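Local coordinates for protein alginase (Pseudoalteromonas, PDB 4Q8K) that probably cleaves alginate by beta-elimination, as a polysaccharide lyase of family 18 whose catalytic domain carries a bound calcium ion, at residues H179-P182 / W187-E190; Y191-S196 / Y364-N369; V214-G219 / G256-Y261; L264-T267 / E271-F274. All coordinates share one frame; numbering follows the deposited sequence.

Interaction 1. Residues H179-P182 / W187-E190. With SO4 (sulfate ion), chain D.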
loop_
_atom_site.group_PDB
_atom_site.type_symbol
_atom_site.label_atom_id
_atom_site.label_comp_id
_atom_site.label_asym_id
_atom_site.label_seq_id
_atom_site.Cartn_x
_atom_site.Cartn_y
_atom_site.Cartn_z
ATOM N N HIS A 179 -5.842 -4.813 -11.750
ATOM C CA HIS A 179 -6.981 -5.305 -10.998
ATOM C C HIS A 179 -7.843 -4.180 -10.457
ATOM O O HIS A 179 -7.333 -3.221 -9.888
ATOM C CB HIS A 179 -6.521 -6.212 -9.856
ATOM C CG HIS A 179 -7.617 -7.062 -9.306
ATOM N ND1 HIS A 179 -7.984 -8.260 -9.882
ATOM C CD2 HIS A 179 -8.455 -6.871 -8.261
ATOM C CE1 HIS A 179 -8.986 -8.783 -9.198
ATOM N NE2 HIS A 179 -9.289 -7.961 -8.209
ATOM N N ILE A 180 -9.156 -4.295 -10.632
ATOM C CA ILE A 180 -10.075 -3.305 -10.079
ATOM C C ILE A 180 -11.133 -3.885 -9.141
ATOM O O ILE A 180 -11.318 -5.103 -9.058
ATOM C CB ILE A 180 -10.813 -2.503 -11.183
ATOM C CG1 ILE A 180 -11.744 -3.416 -11.980
ATOM C CG2 ILE A 180 -9.834 -1.790 -12.098
ATOM C CD1 ILE A 180 -12.671 -2.650 -12.908
ATOM N N THR A 181 -11.828 -2.981 -8.449
ATOM C CA THR A 181 -12.944 -3.307 -7.575
ATOM C C THR A 181 -14.038 -2.274 -7.812
ATOM O O THR A 181 -13.800 -1.274 -8.490
ATOM C CB THR A 181 -12.526 -3.223 -6.096
ATOM O OG1 THR A 181 -12.138 -1.876 -5.811
ATOM C CG2 THR A 181 -11.358 -4.151 -5.818
ATOM N N PRO A 182 -15.239 -2.492 -7.248
ATOM C CA PRO A 182 -16.326 -1.536 -7.492
ATOM C C PRO A 182 -15.999 -0.116 -7.029
ATOM O O PRO A 182 -16.383 0.833 -7.706
ATOM C CB PRO A 182 -17.485 -2.106 -6.667
ATOM C CG PRO A 182 -17.198 -3.584 -6.622
ATOM C CD PRO A 182 -15.709 -3.696 -6.537
ATOM N N TRP A 187 -5.591 1.059 -10.302
ATOM C CA TRP A 187 -5.305 -0.333 -10.616
ATOM C C TRP A 187 -4.475 -0.888 -9.485
ATOM O O TRP A 187 -3.628 -0.179 -8.950
ATOM C CB TRP A 187 -4.487 -0.430 -11.890
ATOM C CG TRP A 187 -5.303 -0.504 -13.136
ATOM C CD1 TRP A 187 -6.640 -0.779 -13.235
ATOM C CD2 TRP A 187 -4.838 -0.278 -14.463
ATOM N NE1 TRP A 187 -7.030 -0.758 -14.558
ATOM C CE2 TRP A 187 -5.937 -0.463 -15.329
ATOM C CE3 TRP A 187 -3.590 0.035 -15.009
ATOM C CZ2 TRP A 187 -5.830 -0.311 -16.707
ATOM C CZ3 TRP A 187 -3.481 0.170 -16.377
ATOM C CH2 TRP A 187 -4.595 -0.009 -17.212
ATOM N N ARG A 188 -4.695 -2.148 -9.124
ATOM C CA ARG A 188 -3.901 -2.742 -8.050
ATOM C C ARG A 188 -3.311 -4.103 -8.390
ATOM O O ARG A 188 -3.803 -4.828 -9.268
ATOM C CB ARG A 188 -4.704 -2.841 -6.745
ATOM C CG ARG A 188 -5.647 -4.037 -6.701
ATOM C CD ARG A 188 -6.577 -3.979 -5.510
ATOM N NE ARG A 188 -7.389 -2.767 -5.507
ATOM C CZ ARG A 188 -8.318 -2.484 -4.603
ATOM N NH1 ARG A 188 -8.560 -3.320 -3.597
ATOM N NH2 ARG A 188 -9.008 -1.355 -4.701
ATOM N N HIS A 189 -2.246 -4.430 -7.668
ATOM C CA HIS A 189 -1.664 -5.763 -7.653
ATOM C C HIS A 189 -1.275 -5.962 -6.192
ATOM O O HIS A 189 -0.333 -5.335 -5.717
ATOM C CB HIS A 189 -0.435 -5.813 -8.534
ATOM C CG HIS A 189 -0.120 -7.182 -9.050
ATOM N ND1 HIS A 189 1.049 -7.473 -9.710
ATOM C CD2 HIS A 189 -0.825 -8.338 -8.992
ATOM C CE1 HIS A 189 1.050 -8.754 -10.057
ATOM N NE2 HIS A 189 -0.075 -9.297 -9.635
ATOM N N GLU A 190 -2.006 -6.819 -5.482
ATOM C CA GLU A 190 -2.034 -6.741 -4.029
ATOM C C GLU A 190 -2.438 -8.064 -3.381
ATOM O O GLU A 190 -3.196 -8.852 -3.966
ATOM C CB GLU A 190 -3.063 -5.671 -3.677
ATOM C CG GLU A 190 -3.216 -5.293 -2.233
ATOM C CD GLU A 190 -4.226 -4.174 -2.089
ATOM O OE1 GLU A 190 -5.448 -4.450 -2.130
ATOM O OE2 GLU A 190 -3.795 -3.015 -1.962
HETATM S S SO4 D . -11.874 -1.510 -2.088
HETATM O O1 SO4 D . -13.232 -2.013 -1.865
HETATM O O2 SO4 D . -11.524 -0.606 -0.991
HETATM O O3 SO4 D . -10.954 -2.643 -2.153
HETATM O O4 SO4 D . -11.836 -0.775 -3.345
HETATM O O HOH W 1 -8.010 -1.224 -7.772
#
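A sulfate ion, probably from the crystallisation liquor, is gripped jointly by Thr-181 and Arg-188 beside a single antiparallel bridge, where a loop meets strand 186-193 of the lyase beta-jelly roll. The loop is the one leaving helix 174-177. The bridge pairs His-179 with Arg-188 through two backbone hydrogen bonds, His-179 N to Arg-188 O at 3.2 Å and Arg-188 N to His-179 O at 2.9 Å. Past it the side chains take over. The arginine chain bends at its third torsion (chi3 59°), which turns the guanidinium along the loop, and its edge meets the anion: NH1 reaches sulfate O3 at 2.9 Å and NH2 reaches O4 at 3.2 Å. Thr-181 crosses the arginine at about a right angle. Its OG1 donates to sulfate O4 at 2.7 Å, while its methyl CG2 lies over one guanidinium face, offset toward the rim; a short branched residue carrying both a hydroxyl and a methyl does both jobs. Around the arginine, Glu-157 forms a salt bridge and Tyr-322 a cation-pi contact. With Arg-188 cut back to alanine, Glu-157 would probably lose this cationic mate and Thr-181 would be left to hold the anion by itself within this contact. On the opposite flank Ile-180 CG2 meets the edge of the indole at Trp-187 CD1, 3.5 Å away, while Trp-187 NE1 is bonded to Ser-340 OG. A water joins the two segments once more, accepting from Arg-188 NE at 2.8 Å and donating to His-179 O at 3.0 Å.

Interaction 2. Residues Y191-S196 / Y364-N369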
loop_
_atom_site.group_PDB
_atom_site.type_symbol
_atom_site.label_atom_id
_atom_site.label_comp_id
_atom_site.label_asym_id
_atom_site.label_seq_id
_atom_site.Cartn_x
_atom_site.Cartn_y
_atom_site.Cartn_z
ATOM N N TYR A 191 -1.935 -8.295 -2.170
ATOM C CA TYR A 191 -2.388 -9.415 -1.354
ATOM C C TYR A 191 -3.225 -8.871 -0.200
ATOM O O TYR A 191 -2.950 -7.784 0.308
ATOM C CB TYR A 191 -1.202 -10.181 -0.771
ATOM C CG TYR A 191 -0.460 -11.082 -1.733
ATOM C CD1 TYR A 191 -1.018 -12.280 -2.165
ATOM C CD2 TYR A 191 0.814 -10.753 -2.181
ATOM C CE1 TYR A 191 -0.332 -13.110 -3.022
ATOM C CE2 TYR A 191 1.504 -11.570 -3.044
ATOM C CZ TYR A 191 0.927 -12.751 -3.460
ATOM O OH TYR A 191 1.613 -13.568 -4.324
ATOM N N LYS A 192 -4.235 -9.629 0.225
ATOM C CA LYS A 192 -5.076 -9.221 1.342
ATOM C C LYS A 192 -5.363 -10.389 2.283
ATOM O O LYS A 192 -5.575 -11.511 1.838
ATOM C CB LYS A 192 -6.397 -8.636 0.834
ATOM C CG LYS A 192 -7.156 -9.574 -0.104
ATOM C CD LYS A 192 -8.533 -9.039 -0.453
ATOM C CE LYS A 192 -9.256 -10.009 -1.405
ATOM N NZ LYS A 192 -10.630 -9.522 -1.735
ATOM N N VAL A 193 -5.367 -10.130 3.588
ATOM C CA VAL A 193 -5.759 -11.172 4.527
ATOM C C VAL A 193 -7.163 -11.653 4.175
ATOM O O VAL A 193 -8.090 -10.851 4.033
ATOM C CB VAL A 193 -5.721 -10.671 5.983
ATOM C CG1 VAL A 193 -6.268 -11.731 6.943
ATOM C CG2 VAL A 193 -4.297 -10.259 6.384
ATOM N N LYS A 194 -7.343 -12.947 4.086
ATOM C CA LYS A 194 -8.615 -13.476 3.667
ATOM C C LYS A 194 -9.758 -13.265 4.610
ATOM O O LYS A 194 -9.583 -13.186 5.777
ATOM C CB LYS A 194 -8.462 -14.929 3.291
ATOM C CG LYS A 194 -8.346 -15.843 4.468
ATOM C CD LYS A 194 -8.313 -17.304 4.038
ATOM C CE LYS A 194 -7.061 -17.646 3.302
ATOM N NZ LYS A 194 -7.031 -19.072 2.929
ATOM N N GLU A 195 -10.937 -13.172 4.065
ATOM C CA GLU A 195 -12.114 -12.809 4.828
ATOM C C GLU A 195 -12.309 -13.626 6.110
ATOM O O GLU A 195 -12.701 -13.079 7.140
ATOM C CB GLU A 195 -13.344 -12.939 3.936
ATOM C CG GLU A 195 -14.562 -12.185 4.423
ATOM C CD GLU A 195 -15.688 -12.232 3.407
ATOM O OE1 GLU A 195 -15.804 -13.262 2.709
ATOM O OE2 GLU A 195 -16.440 -11.240 3.292
ATOM N N SER A 196 -12.042 -14.929 6.043
ATOM C CA SER A 196 -12.412 -15.816 7.145
ATOM C C SER A 196 -11.558 -15.590 8.383
ATOM O O SER A 196 -11.960 -15.951 9.489
ATOM C CB SER A 196 -12.357 -17.291 6.725
ATOM O OG SER A 196 -11.032 -17.713 6.446
ATOM N N TYR A 364 5.780 -12.095 7.682
ATOM C CA TYR A 364 4.489 -11.753 8.210
ATOM C C TYR A 364 4.139 -12.679 9.344
ATOM O O TYR A 364 4.232 -13.853 9.209
ATOM C CB TYR A 364 3.390 -11.816 7.150
ATOM C CG TYR A 364 2.067 -11.420 7.670
ATOM C CD1 TYR A 364 1.743 -10.111 7.896
ATOM C CD2 TYR A 364 1.134 -12.364 7.974
ATOM C CE1 TYR A 364 0.510 -9.768 8.379
ATOM C CE2 TYR A 364 -0.082 -12.038 8.469
ATOM C CZ TYR A 364 -0.402 -10.749 8.680
ATOM O OH TYR A 364 -1.616 -10.472 9.204
ATOM N N THR A 365 3.757 -12.114 10.467
ATOM C CA THR A 365 3.239 -12.908 11.562
ATOM C C THR A 365 1.935 -12.358 12.029
ATOM O O THR A 365 1.722 -11.182 12.023
ATOM C CB THR A 365 4.191 -12.958 12.772
ATOM O OG1 THR A 365 4.149 -11.717 13.433
ATOM C CG2 THR A 365 5.570 -13.227 12.387
ATOM N N ARG A 366 1.082 -13.265 12.470
ATOM C CA ARG A 366 -0.242 -12.957 12.885
ATOM C C ARG A 366 -0.660 -13.843 14.054
ATOM O O ARG A 366 -0.678 -15.028 13.937
ATOM C CB ARG A 366 -1.186 -13.223 11.739
ATOM C CG ARG A 366 -2.633 -12.965 12.004
ATOM C CD ARG A 366 -3.461 -13.409 10.807
ATOM N NE ARG A 366 -4.848 -13.063 10.983
ATOM C CZ ARG A 366 -5.336 -11.862 10.786
ATOM N NH1 ARG A 366 -4.551 -10.909 10.388
ATOM N NH2 ARG A 366 -6.591 -11.627 10.990
ATOM N N GLU A 367 -0.949 -13.226 15.181
ATOM C CA GLU A 367 -1.530 -13.908 16.330
ATOM C C GLU A 367 -2.800 -13.267 16.829
ATOM O O GLU A 367 -2.887 -12.090 17.024
ATOM C CB GLU A 367 -0.531 -14.056 17.471
ATOM C CG GLU A 367 0.433 -12.923 17.646
ATOM C CD GLU A 367 1.873 -13.377 17.705
ATOM O OE1 GLU A 367 2.238 -14.299 16.972
ATOM O OE2 GLU A 367 2.639 -12.809 18.496
ATOM N N THR A 368 -3.806 -14.079 17.051
ATOM C CA THR A 368 -5.107 -13.562 17.394
ATOM C C THR A 368 -5.470 -13.833 18.860
ATOM O O THR A 368 -5.007 -14.792 19.445
ATOM C CB THR A 368 -6.167 -14.152 16.465
ATOM O OG1 THR A 368 -5.670 -14.137 15.137
ATOM C CG2 THR A 368 -7.395 -13.333 16.510
ATOM N N ASN A 369 -6.314 -12.984 19.431
ATOM C CA ASN A 369 -6.668 -13.064 20.845
ATOM C C ASN A 369 -8.134 -12.735 21.047
ATOM O O ASN A 369 -8.918 -13.111 20.118
ATOM C CB ASN A 369 -5.787 -12.130 21.659
ATOM C CG ASN A 369 -5.684 -12.531 23.113
ATOM O OD1 ASN A 369 -6.663 -12.473 23.841
ATOM N ND2 ASN A 369 -4.488 -12.912 23.548
#
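Between the two antiparallel sheets of the lyase beta-sandwich, Val-193 at the end of strand 186-193 meets Tyr-364 and Arg-366 on strand 355-368. The strands belong to different sheets, and the CA atoms of Val-193 and Arg-366 stand 10.2 Å apart, so side chains alone bridge the gap. All three of these residues point across it. The valine methyls divide the work: CG1 approaches Arg-366 NH1 at 3.9 Å, and CG2 lies at the same 3.9 Å from Tyr-364 OH. With CG1 anti to the backbone N (chi1 174°), that methyl sits over one face of the guanidinium, 3.8 Å above its plane and shifted toward the rim. A small apolar residue suits this place, since the face of a guanidinium offers no N-H and tolerates a methyl, while its edge stays available for polar partners. Arg-366 uses that edge well: its extended chain carries NH1 to Tyr-364 OH, a bond of 3.2 Å with the oxygen only 8° out of the guanidinium plane, and NH2 to the carbonyl oxygen of Leu-197. The tyrosine hydroxyl is also bonded to Glu-206 OE1, which probably draws the positive charge of Arg-366 to this spot, although the direct ion pair between them is long and weak. Phe-154 meets the Tyr-364 ring edge-to-face and also touches Val-193, and Phe-317 packs on both residues, so the polar cluster borders an aromatic core. Two antiparallel sheets packed face to face, with side chains alone spanning the gap between them, are typical of the concanavalin-like jelly roll.

Interaction 3. Residues V214-G219 / G256-Y261. With CA (calcium ion), chain B.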
loop_
_atom_site.group_PDB
_atom_site.type_symbol
_atom_site.label_atom_id
_atom_site.label_comp_id
_atom_site.label_asym_id
_atom_site.label_seq_id
_atom_site.Cartn_x
_atom_site.Cartn_y
_atom_site.Cartn_z
ATOM N N VAL A 214 11.271 0.479 -5.234
ATOM C CA VAL A 214 10.204 1.090 -6.012
ATOM C C VAL A 214 10.773 1.709 -7.276
ATOM O O VAL A 214 11.724 2.478 -7.221
ATOM C CB VAL A 214 9.435 2.165 -5.201
ATOM C CG1 VAL A 214 8.323 2.765 -6.039
ATOM C CG2 VAL A 214 8.861 1.571 -3.908
ATOM N N GLU A 215 10.209 1.332 -8.419
ATOM C CA GLU A 215 10.566 1.938 -9.695
ATOM C C GLU A 215 9.270 2.464 -10.288
ATOM O O GLU A 215 8.339 1.694 -10.533
ATOM C CB GLU A 215 11.188 0.905 -10.629
ATOM C CG GLU A 215 12.486 0.291 -10.126
ATOM C CD GLU A 215 12.845 -0.971 -10.891
ATOM O OE1 GLU A 215 13.531 -0.857 -11.928
ATOM O OE2 GLU A 215 12.419 -2.073 -10.473
ATOM N N MET A 216 9.187 3.775 -10.488
ATOM C CA MET A 216 7.926 4.377 -10.915
ATOM C C MET A 216 8.144 5.702 -11.634
ATOM O O MET A 216 9.018 6.483 -11.260
ATOM C CB MET A 216 6.996 4.584 -9.713
ATOM C CG MET A 216 5.646 5.219 -10.044
ATOM S SD MET A 216 4.324 4.833 -8.862
ATOM C CE MET A 216 5.041 5.413 -7.317
ATOM N N SER A 217 7.320 5.951 -12.650
ATOM C CA SER A 217 7.360 7.209 -13.395
ATOM C C SER A 217 7.137 8.425 -12.508
ATOM O O SER A 217 6.385 8.368 -11.532
ATOM C CB SER A 217 6.276 7.212 -14.472
ATOM O OG SER A 217 6.349 6.054 -15.275
ATOM N N ASP A 218 7.766 9.539 -12.870
ATOM C CA ASP A 218 7.509 10.810 -12.196
ATOM C C ASP A 218 6.007 11.039 -12.030
ATOM O O ASP A 218 5.217 10.802 -12.961
ATOM C CB ASP A 218 8.122 11.985 -12.974
ATOM C CG ASP A 218 9.646 11.935 -13.027
ATOM O OD1 ASP A 218 10.262 11.088 -12.352
ATOM O OD2 ASP A 218 10.243 12.755 -13.755
ATOM N N GLY A 219 5.616 11.491 -10.844
ATOM C CA GLY A 219 4.238 11.853 -10.561
ATOM C C GLY A 219 3.393 10.699 -10.053
ATOM O O GLY A 219 2.242 10.896 -9.656
ATOM N N GLY A 256 10.140 13.324 -9.440
ATOM C CA GLY A 256 10.874 12.074 -9.370
ATOM C C GLY A 256 11.303 11.714 -7.959
ATOM O O GLY A 256 11.816 10.624 -7.719
ATOM N N ILE A 257 11.110 12.638 -7.026
ATOM C CA ILE A 257 11.414 12.366 -5.625
ATOM C C ILE A 257 10.127 11.969 -4.922
ATOM O O ILE A 257 9.247 12.793 -4.708
ATOM C CB ILE A 257 12.039 13.584 -4.921
ATOM C CG1 ILE A 257 13.339 13.987 -5.624
ATOM C CG2 ILE A 257 12.293 13.278 -3.445
ATOM C CD1 ILE A 257 14.023 15.202 -4.993
ATOM N N PHE A 258 10.007 10.694 -4.573
ATOM C CA PHE A 258 8.782 10.212 -3.966
ATOM C C PHE A 258 8.836 10.380 -2.456
ATOM O O PHE A 258 9.818 10.005 -1.826
ATOM C CB PHE A 258 8.570 8.739 -4.317
ATOM C CG PHE A 258 8.450 8.494 -5.784
ATOM C CD1 PHE A 258 9.576 8.255 -6.553
ATOM C CD2 PHE A 258 7.211 8.556 -6.406
ATOM C CE1 PHE A 258 9.466 8.046 -7.922
ATOM C CE2 PHE A 258 7.091 8.354 -7.777
ATOM C CZ PHE A 258 8.224 8.101 -8.535
ATOM N N ASP A 259 7.786 10.969 -1.898
ATOM C CA ASP A 259 7.597 10.989 -0.458
ATOM C C ASP A 259 7.101 9.622 -0.018
ATOM O O ASP A 259 6.246 9.016 -0.671
ATOM C CB ASP A 259 6.564 12.042 -0.079
ATOM C CG ASP A 259 7.069 13.450 -0.306
ATOM O OD1 ASP A 259 8.058 13.832 0.355
ATOM O OD2 ASP A 259 6.498 14.161 -1.152
ATOM N N VAL A 260 7.646 9.129 1.085
ATOM C CA VAL A 260 7.138 7.908 1.679
ATOM C C VAL A 260 6.562 8.323 3.012
ATOM O O VAL A 260 7.264 8.892 3.849
ATOM C CB VAL A 260 8.242 6.865 1.906
ATOM C CG1 VAL A 260 7.654 5.615 2.560
ATOM C CG2 VAL A 260 8.947 6.532 0.598
ATOM N N TYR A 261 5.275 8.087 3.202
ATOM C CA TYR A 261 4.611 8.557 4.402
ATOM C C TYR A 261 3.495 7.624 4.788
ATOM O O TYR A 261 3.101 6.734 4.013
ATOM C CB TYR A 261 4.068 9.988 4.216
ATOM C CG TYR A 261 3.034 10.161 3.118
ATOM C CD1 TYR A 261 1.674 10.010 3.380
ATOM C CD2 TYR A 261 3.421 10.510 1.837
ATOM C CE1 TYR A 261 0.729 10.192 2.386
ATOM C CE2 TYR A 261 2.477 10.689 0.826
ATOM C CZ TYR A 261 1.141 10.533 1.112
ATOM O OH TYR A 261 0.211 10.705 0.106
HETATM CA CA CA B . 8.153 14.799 -5.393
HETATM O O HOH W 2 6.275 14.666 -3.741
#
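Met-216 and Phe-258 reach toward each other from strands of different sheets, their side chains meeting at a slant. The methionine runs with CG anti to the backbone N (chi1 180°) and then bends at its last torsion, which brings the methyl CE to Phe-258 CE2 at 3.6 Å. The far end of the ring pushes into the turn after strand 204-216: Phe-258 CZ lies 3.3 Å from Met-216 O and 3.5 Å from Ser-217 O. Both oxygens stand at the ring's edge, near its plane, where the aromatic hydrogens are slightly positive. A leucine in place of Phe-258 would probably leave these carbonyls without their aromatic edge and open a gap beside the methionine methyl. Nearer the surface, Asp-218 OD1 approaches Gly-256 CA at 3.2 Å; Gly-256 has a positive phi (86°), and a beta-carbon there would collide with that oxygen. Gly-219 N and Gly-256 N both donate to OD2 of Asp-242, a residue whose OD1 binds calcium. Ile-257 O coordinates the ion at 2.4 Å, alongside Asp-242, Asp-250, Val-252 and Asn-255, and a water ligand of the metal, 2.5 Å from it, donates to Asp-259 OD2. The chemistry thus changes within a few residues, from apolar packing between sheets to a metal-bound loop, and suggests that calcium, by binding Ile-257 O, helps to hold the backbone next to Phe-258 in place.

Interaction 4. Residues L264-T267 / E271-F274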
loop_
_atom_site.group_PDB
_atom_site.type_symbol
_atom_site.label_atom_id
_atom_site.label_comp_id
_atom_site.label_asym_id
_atom_site.label_seq_id
_atom_site.Cartn_x
_atom_site.Cartn_y
_atom_site.Cartn_z
ATOM N N LEU A 264 -2.520 7.291 9.479
ATOM C CA LEU A 264 -3.142 6.437 10.485
ATOM C C LEU A 264 -4.433 7.070 10.982
ATOM O O LEU A 264 -4.440 8.220 11.424
ATOM C CB LEU A 264 -2.195 6.231 11.675
ATOM C CG LEU A 264 -0.848 5.589 11.349
ATOM C CD1 LEU A 264 0.040 5.532 12.606
ATOM C CD2 LEU A 264 -1.058 4.198 10.776
ATOM N N ARG A 265 -5.530 6.322 10.932
ATOM C CA ARG A 265 -6.798 6.856 11.414
ATOM C C ARG A 265 -6.924 6.700 12.932
ATOM O O ARG A 265 -6.993 5.584 13.442
ATOM C CB ARG A 265 -7.965 6.173 10.706
ATOM C CG ARG A 265 -9.290 6.886 10.895
ATOM C CD ARG A 265 -10.366 6.339 9.950
ATOM N NE ARG A 265 -10.063 6.540 8.529
ATOM C CZ ARG A 265 -10.245 7.687 7.875
ATOM N NH1 ARG A 265 -9.952 7.778 6.583
ATOM N NH2 ARG A 265 -10.716 8.751 8.513
ATOM N N ASN A 266 -6.948 7.813 13.656
ATOM C CA ASN A 266 -6.991 7.739 15.116
ATOM C C ASN A 266 -8.352 7.321 15.689
ATOM O O ASN A 266 -9.300 7.060 14.939
ATOM C CB ASN A 266 -6.438 9.018 15.779
ATOM C CG ASN A 266 -7.300 10.260 15.528
ATOM O OD1 ASN A 266 -6.777 11.378 15.463
ATOM N ND2 ASN A 266 -8.609 10.079 15.424
ATOM N N THR A 267 -8.436 7.248 17.014
ATOM C CA THR A 267 -9.635 6.760 17.689
ATOM C C THR A 267 -10.811 7.725 17.554
ATOM O O THR A 267 -11.954 7.353 17.810
ATOM C CB THR A 267 -9.377 6.467 19.190
ATOM O OG1 THR A 267 -8.877 7.643 19.836
ATOM C CG2 THR A 267 -8.376 5.340 19.352
ATOM N N GLU A 271 -7.593 11.067 10.331
ATOM C CA GLU A 271 -6.288 10.600 9.893
ATOM C C GLU A 271 -5.174 11.512 10.382
ATOM O O GLU A 271 -5.259 12.739 10.282
ATOM C CB GLU A 271 -6.216 10.484 8.368
ATOM C CG GLU A 271 -7.071 9.369 7.794
ATOM C CD GLU A 271 -6.816 9.145 6.306
ATOM O OE1 GLU A 271 -6.509 10.113 5.578
ATOM O OE2 GLU A 271 -6.903 7.984 5.866
ATOM N N GLU A 272 -4.123 10.895 10.908
ATOM C CA GLU A 272 -2.885 11.600 11.195
ATOM C C GLU A 272 -1.841 11.136 10.196
ATOM O O GLU A 272 -1.671 9.939 9.986
ATOM C CB GLU A 272 -2.431 11.307 12.632
ATOM C CG GLU A 272 -3.469 11.714 13.665
ATOM C CD GLU A 272 -3.015 11.518 15.115
ATOM O OE1 GLU A 272 -1.794 11.515 15.393
ATOM O OE2 GLU A 272 -3.906 11.372 15.977
ATOM N N LYS A 273 -1.153 12.081 9.568
ATOM C CA LYS A 273 -0.138 11.746 8.583
ATOM C C LYS A 273 1.259 12.084 9.073
ATOM O O LYS A 273 1.437 12.981 9.911
ATOM C CB LYS A 273 -0.430 12.442 7.256
ATOM C CG LYS A 273 -0.153 13.945 7.241
ATOM C CD LYS A 273 -0.773 14.545 5.973
ATOM C CE LYS A 273 -0.052 15.790 5.485
ATOM N NZ LYS A 273 -0.785 16.395 4.318
ATOM N N PHE A 274 2.241 11.348 8.564
ATOM C CA PHE A 274 3.609 11.452 9.051
ATOM C C PHE A 274 4.595 11.077 7.962
ATOM O O PHE A 274 4.506 9.996 7.381
ATOM C CB PHE A 274 3.793 10.518 10.245
ATOM C CG PHE A 274 4.988 10.843 11.097
ATOM C CD1 PHE A 274 6.239 10.337 10.787
ATOM C CD2 PHE A 274 4.849 11.630 12.231
ATOM C CE1 PHE A 274 7.342 10.622 11.590
ATOM C CE2 PHE A 274 5.955 11.922 13.038
ATOM C CZ PHE A 274 7.202 11.412 12.712
#
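Leu-264 and Glu-272 form a hydrogen-bonded antiparallel pair in which each residue gives one backbone bond and takes one: Leu-264 N donates to Glu-272 O at 2.8 Å, and Glu-272 N to Leu-264 O at 2.7 Å, both nearly straight (171° and 175°). The next pair, Arg-265 with Glu-271, is non-hydrogen-bonded, and its side chains meet instead. The bend of the arginine chain at chi3 (-63°) swings its guanidinium over the glutamate, so that Glu-271 CG lies against one face. Arg-265 NH1 comes to 3.1 Å from Glu-271 OE2, but the oxygen lies well out of the guanidinium plane; this salt bridge rests on charge alone. The N-H groups look elsewhere, NE to Thr-234 O and NH2 to Gly-269 O in the hairpin turn. Glu-271 is likewise shared, its OE2 with Lys-237 and its OE1 with Arg-263, so three basic side chains share its negative charge. Leu-264, an apolar residue on the other face, packs on Phe-305 and Ile-307. The whole closes the beta hairpin of strands 257-265 and 271-280, with strand 234-241 pairing along the other edge of 257-265 and strand 303-308 of the second sheet packed against the leucine side.

From the N terminus, interaction 1 closes first, a short loop that ties the segment after helix 174-177 to strand 186-193. The same strand then runs straight into interaction 2, whose partner is near the C-terminal end; its loop of 167 residues spans most of the domain and joins the two sheets at one side. Nested inside it, interactions 3 and 4 follow in series. Interaction 3 links strand 204-216 to strand 257-265 across the sandwich beside the calcium site, and interaction 4 closes the hairpin that 257-265 makes with 271-280. These two share a strand and touch, Tyr-261 CB lying 3.2 Å from Phe-274 O. No loops cross.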